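Local coordinates for methyltransferase-like protein 5 (Pyrococcus horikoshii, PDB 1WY7), which probably acts as an S-adenosylmethionine-dependent methyltransferase, perhaps on RNA, and binds S-adenosyl-L-homocysteine in a Rossmann-like fold, at residues D47-L56 with F109-N119. Numbering follows the deposited sequence.
Sequences DIEGKVVADL and FNSRVDIVIMN
Val52–Leu56 and Ile115–Met118 run parallel as neighbouring central strands of the methyltransferase sheet, their axes 4.7 Å apart and 28° askew, with Ala54 N bonding to Ile115 O and Ala54 O receiving Ile117 N. At the entrance to this pairing the Asp114 side chain, rather than a backbone carbonyl, accepts Val52 N. Its CG lies anti to its own carbonyl carbon (chi1 -68°), which brings OD2 to Val52 N at 2.9 Å in a nearly straight bond on the anti side of the carboxylate, a little out of its plane. Val52 O in turn accepts two amides, Asp114 N and Ile115 N, so both polar backbone atoms of Val52 are engaged. Replacing Asp114 by an alanine would probably leave Val52 N without its acceptor across this contact, though the two amides on Val52 O would remain.

Beyond it the side chains alternate between the faces. On one, Ile115 CG1 packs against Asp47 O at 3.3 Å while its CD1 meets Lys51 CG; deeper in, the Val53 and Ile117 side chains cross at about a right angle, CG1 of Val53 meeting CD1 of Ile117 at 3.8 Å. On the other, both methyls of Val113 rest on Ala54 CB, and Leu56 CD2 touches Val116 CG1 and the selenium of Met118, beneath helix 131-140. A water accepts from Asn119 N and donates to Leu56 O; Asn119 belongs to the S-adenosyl-L-homocysteine pocket. Mostly apolar side chains thus flank the backbone bonds on both faces, with carboxylate and water as polar links at the two ends.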
loop_
_atom_site.group_PDB
_atom_site.type_symbol
_atom_site.label_atom_id
_atom_site.label_comp_id
_atom_site.label_asym_id
_atom_site.label_seq_id
_atom_site.Cartn_x
_atom_site.Cartn_y
_atom_site.Cartn_z
ATOM N N ASP A 47 7.024 -12.075 -5.371
ATOM C CA ASP A 47 6.641 -11.607 -4.038
ATOM C C ASP A 47 5.128 -11.493 -3.794
ATOM O O ASP A 47 4.694 -10.751 -2.896
ATOM C CB ASP A 47 7.305 -10.253 -3.761
ATOM C CG ASP A 47 8.798 -10.381 -3.453
ATOM O OD1 ASP A 47 9.494 -9.351 -3.450
ATOM O OD2 ASP A 47 9.271 -11.509 -3.203
ATOM N N ILE A 48 4.322 -12.212 -4.578
ATOM C CA ILE A 48 2.869 -12.148 -4.399
ATOM C C ILE A 48 2.216 -13.516 -4.373
ATOM O O ILE A 48 1.542 -13.880 -3.414
ATOM C CB ILE A 48 2.176 -11.331 -5.530
ATOM C CG1 ILE A 48 2.519 -9.848 -5.413
ATOM C CG2 ILE A 48 0.658 -11.516 -5.455
ATOM C CD1 ILE A 48 2.019 -9.212 -4.130
ATOM N N GLU A 49 2.433 -14.274 -5.438
ATOM C CA GLU A 49 1.828 -15.587 -5.583
ATOM C C GLU A 49 2.148 -16.548 -4.448
ATOM O O GLU A 49 3.313 -16.852 -4.194
ATOM C CB GLU A 49 2.258 -16.180 -6.918
ATOM C CG GLU A 49 1.432 -17.354 -7.375
ATOM C CD GLU A 49 1.728 -17.709 -8.814
ATOM O OE1 GLU A 49 1.029 -18.593 -9.362
ATOM O OE2 GLU A 49 2.660 -17.098 -9.395
ATOM N N GLY A 50 1.100 -17.009 -3.766
ATOM C CA GLY A 50 1.263 -17.943 -2.672
ATOM C C GLY A 50 1.827 -17.343 -1.398
ATOM O O GLY A 50 2.154 -18.071 -0.462
ATOM N N LYS A 51 1.935 -16.022 -1.341
ATOM C CA LYS A 51 2.487 -15.372 -0.157
ATOM C C LYS A 51 1.432 -14.815 0.797
ATOM O O LYS A 51 0.307 -14.510 0.389
ATOM C CB LYS A 51 3.411 -14.230 -0.586
ATOM C CG LYS A 51 4.494 -14.643 -1.562
ATOM C CD LYS A 51 5.589 -15.452 -0.895
ATOM C CE LYS A 51 6.675 -15.815 -1.906
ATOM N NZ LYS A 51 7.977 -16.118 -1.249
ATOM N N VAL A 52 1.803 -14.697 2.070
ATOM C CA VAL A 52 0.917 -14.113 3.073
ATOM C C VAL A 52 1.263 -12.630 3.018
ATOM O O VAL A 52 2.378 -12.229 3.349
ATOM C CB VAL A 52 1.200 -14.675 4.489
ATOM C CG1 VAL A 52 0.295 -13.997 5.506
ATOM C CG2 VAL A 52 0.952 -16.172 4.505
ATOM N N VAL A 53 0.314 -11.821 2.571
ATOM C CA VAL A 53 0.546 -10.388 2.419
ATOM C C VAL A 53 -0.209 -9.482 3.376
ATOM O O VAL A 53 -1.399 -9.675 3.625
ATOM C CB VAL A 53 0.194 -9.918 0.975
ATOM C CG1 VAL A 53 0.478 -8.420 0.828
ATOM C CG2 VAL A 53 0.981 -10.730 -0.047
ATOM N N ALA A 54 0.494 -8.478 3.894
ATOM C CA ALA A 54 -0.130 -7.506 4.776
ATOM C C ALA A 54 -0.248 -6.209 3.985
ATOM O O ALA A 54 0.724 -5.756 3.371
ATOM C CB ALA A 54 0.724 -7.294 6.039
ATOM N N ASP A 55 -1.445 -5.631 3.982
ATOM C CA ASP A 55 -1.711 -4.372 3.288
ATOM C C ASP A 55 -1.916 -3.327 4.397
ATOM O O ASP A 55 -2.993 -3.243 4.986
ATOM C CB ASP A 55 -2.975 -4.526 2.426
ATOM C CG ASP A 55 -3.315 -3.280 1.639
ATOM O OD1 ASP A 55 -4.337 -3.303 0.898
ATOM O OD2 ASP A 55 -2.570 -2.271 1.749
ATOM N N LEU A 56 -0.875 -2.551 4.686
ATOM C CA LEU A 56 -0.945 -1.538 5.742
ATOM C C LEU A 56 -1.612 -0.270 5.227
ATOM O O LEU A 56 -1.190 0.301 4.210
ATOM C CB LEU A 56 0.467 -1.260 6.282
ATOM C CG LEU A 56 0.994 -2.215 7.373
ATOM C CD1 LEU A 56 0.504 -3.627 7.164
ATOM C CD2 LEU A 56 2.514 -2.170 7.406
ATOM N N PHE A 109 -0.668 -3.582 15.216
ATOM C CA PHE A 109 -0.690 -4.835 14.469
ATOM C C PHE A 109 0.681 -5.498 14.626
ATOM O O PHE A 109 1.709 -4.835 14.518
ATOM C CB PHE A 109 -0.994 -4.522 12.991
ATOM C CG PHE A 109 -0.899 -5.712 12.067
ATOM C CD1 PHE A 109 0.162 -5.837 11.179
ATOM C CD2 PHE A 109 -1.878 -6.701 12.079
ATOM C CE1 PHE A 109 0.246 -6.929 10.313
ATOM C CE2 PHE A 109 -1.803 -7.796 11.221
ATOM C CZ PHE A 109 -0.738 -7.910 10.335
ATOM N N ASN A 110 0.712 -6.794 14.906
ATOM C CA ASN A 110 2.006 -7.449 15.044
ATOM C C ASN A 110 2.008 -8.937 14.720
ATOM O O ASN A 110 2.343 -9.774 15.551
ATOM C CB ASN A 110 2.591 -7.199 16.443
ATOM C CG ASN A 110 1.722 -7.738 17.538
ATOM O OD1 ASN A 110 2.117 -8.654 18.258
ATOM N ND2 ASN A 110 0.526 -7.176 17.681
ATOM N N SER A 111 1.627 -9.250 13.488
ATOM C CA SER A 111 1.613 -10.619 13.004
ATOM C C SER A 111 2.669 -10.656 11.915
ATOM O O SER A 111 2.717 -9.772 11.062
ATOM C CB SER A 111 0.259 -10.977 12.391
ATOM O OG SER A 111 -0.782 -10.828 13.327
ATOM N N ARG A 112 3.519 -11.671 11.937
ATOM C CA ARG A 112 4.553 -11.776 10.923
ATOM C C ARG A 112 3.956 -12.265 9.602
ATOM O O ARG A 112 3.161 -13.199 9.578
ATOM C CB ARG A 112 5.654 -12.722 11.394
ATOM C CG ARG A 112 6.824 -12.771 10.452
ATOM C CD ARG A 112 8.136 -12.826 11.203
ATOM N NE ARG A 112 9.262 -12.591 10.303
ATOM C CZ ARG A 112 9.775 -11.393 10.029
ATOM N NH1 ARG A 112 9.276 -10.303 10.590
ATOM N NH2 ARG A 112 10.784 -11.287 9.176
ATOM N N VAL A 113 4.337 -11.613 8.509
ATOM C CA VAL A 113 3.847 -11.969 7.182
ATOM C C VAL A 113 5.031 -12.156 6.237
ATOM O O VAL A 113 6.176 -11.895 6.615
ATOM C CB VAL A 113 2.956 -10.849 6.606
ATOM C CG1 VAL A 113 1.770 -10.587 7.528
ATOM C CG2 VAL A 113 3.776 -9.584 6.430
ATOM N N ASP A 114 4.758 -12.597 5.011
ATOM C CA ASP A 114 5.812 -12.786 4.006
ATOM C C ASP A 114 6.146 -11.473 3.308
ATOM O O ASP A 114 7.320 -11.158 3.077
ATOM C CB ASP A 114 5.386 -13.783 2.917
ATOM C CG ASP A 114 5.259 -15.211 3.425
ATOM O OD1 ASP A 114 6.130 -15.652 4.207
ATOM O OD2 ASP A 114 4.295 -15.899 3.019
ATOM N N ILE A 115 5.110 -10.714 2.963
ATOM C CA ILE A 115 5.291 -9.455 2.251
ATOM C C ILE A 115 4.378 -8.336 2.748
ATOM O O ILE A 115 3.254 -8.567 3.179
ATOM C CB ILE A 115 5.019 -9.631 0.697
ATOM C CG1 ILE A 115 6.220 -10.259 -0.015
ATOM C CG2 ILE A 115 4.755 -8.287 0.034
ATOM C CD1 ILE A 115 6.323 -11.723 0.144
ATOM N N VAL A 116 4.882 -7.112 2.686
ATOM C CA VAL A 116 4.077 -5.964 3.035
ATOM C C VAL A 116 3.938 -5.096 1.778
ATOM O O VAL A 116 4.914 -4.867 1.066
ATOM C CB VAL A 116 4.720 -5.063 4.125
ATOM C CG1 VAL A 116 3.950 -3.765 4.189
ATOM C CG2 VAL A 116 4.721 -5.746 5.500
ATOM N N ILE A 117 2.725 -4.636 1.505
ATOM C CA ILE A 117 2.492 -3.714 0.404
ATOM C C ILE A 117 1.716 -2.589 1.064
ATOM O O ILE A 117 0.885 -2.841 1.941
ATOM C CB ILE A 117 1.662 -4.339 -0.734
ATOM C CG1 ILE A 117 0.282 -4.773 -0.225
ATOM C CG2 ILE A 117 2.438 -5.511 -1.329
ATOM C CD1 ILE A 117 -0.585 -5.467 -1.294
HETATM N N MSE A 118 2.000 -1.350 0.681
HETATM C CA MSE A 118 1.298 -0.239 1.286
HETATM C C MSE A 118 1.407 1.080 0.538
HETATM O O MSE A 118 2.403 1.362 -0.132
HETATM C CB MSE A 118 1.775 -0.037 2.747
HETATM C CG MSE A 118 3.281 0.234 2.936
HETATM SE SE MSE A 118 3.754 0.404 4.695
HETATM C CE MSE A 118 5.386 1.022 4.536
ATOM N N ASN A 119 0.344 1.867 0.663
ATOM C CA ASN A 119 0.236 3.212 0.108
ATOM C C ASN A 119 -0.066 3.982 1.396
ATOM O O ASN A 119 -1.199 4.404 1.623
ATOM C CB ASN A 119 -0.957 3.301 -0.857
ATOM C CG ASN A 119 -1.138 4.690 -1.452
ATOM O OD1 ASN A 119 -2.094 4.936 -2.183
ATOM N ND2 ASN A 119 -0.223 5.598 -1.148
HETATM O O HOH W 1 -2.369 0.771 1.486
#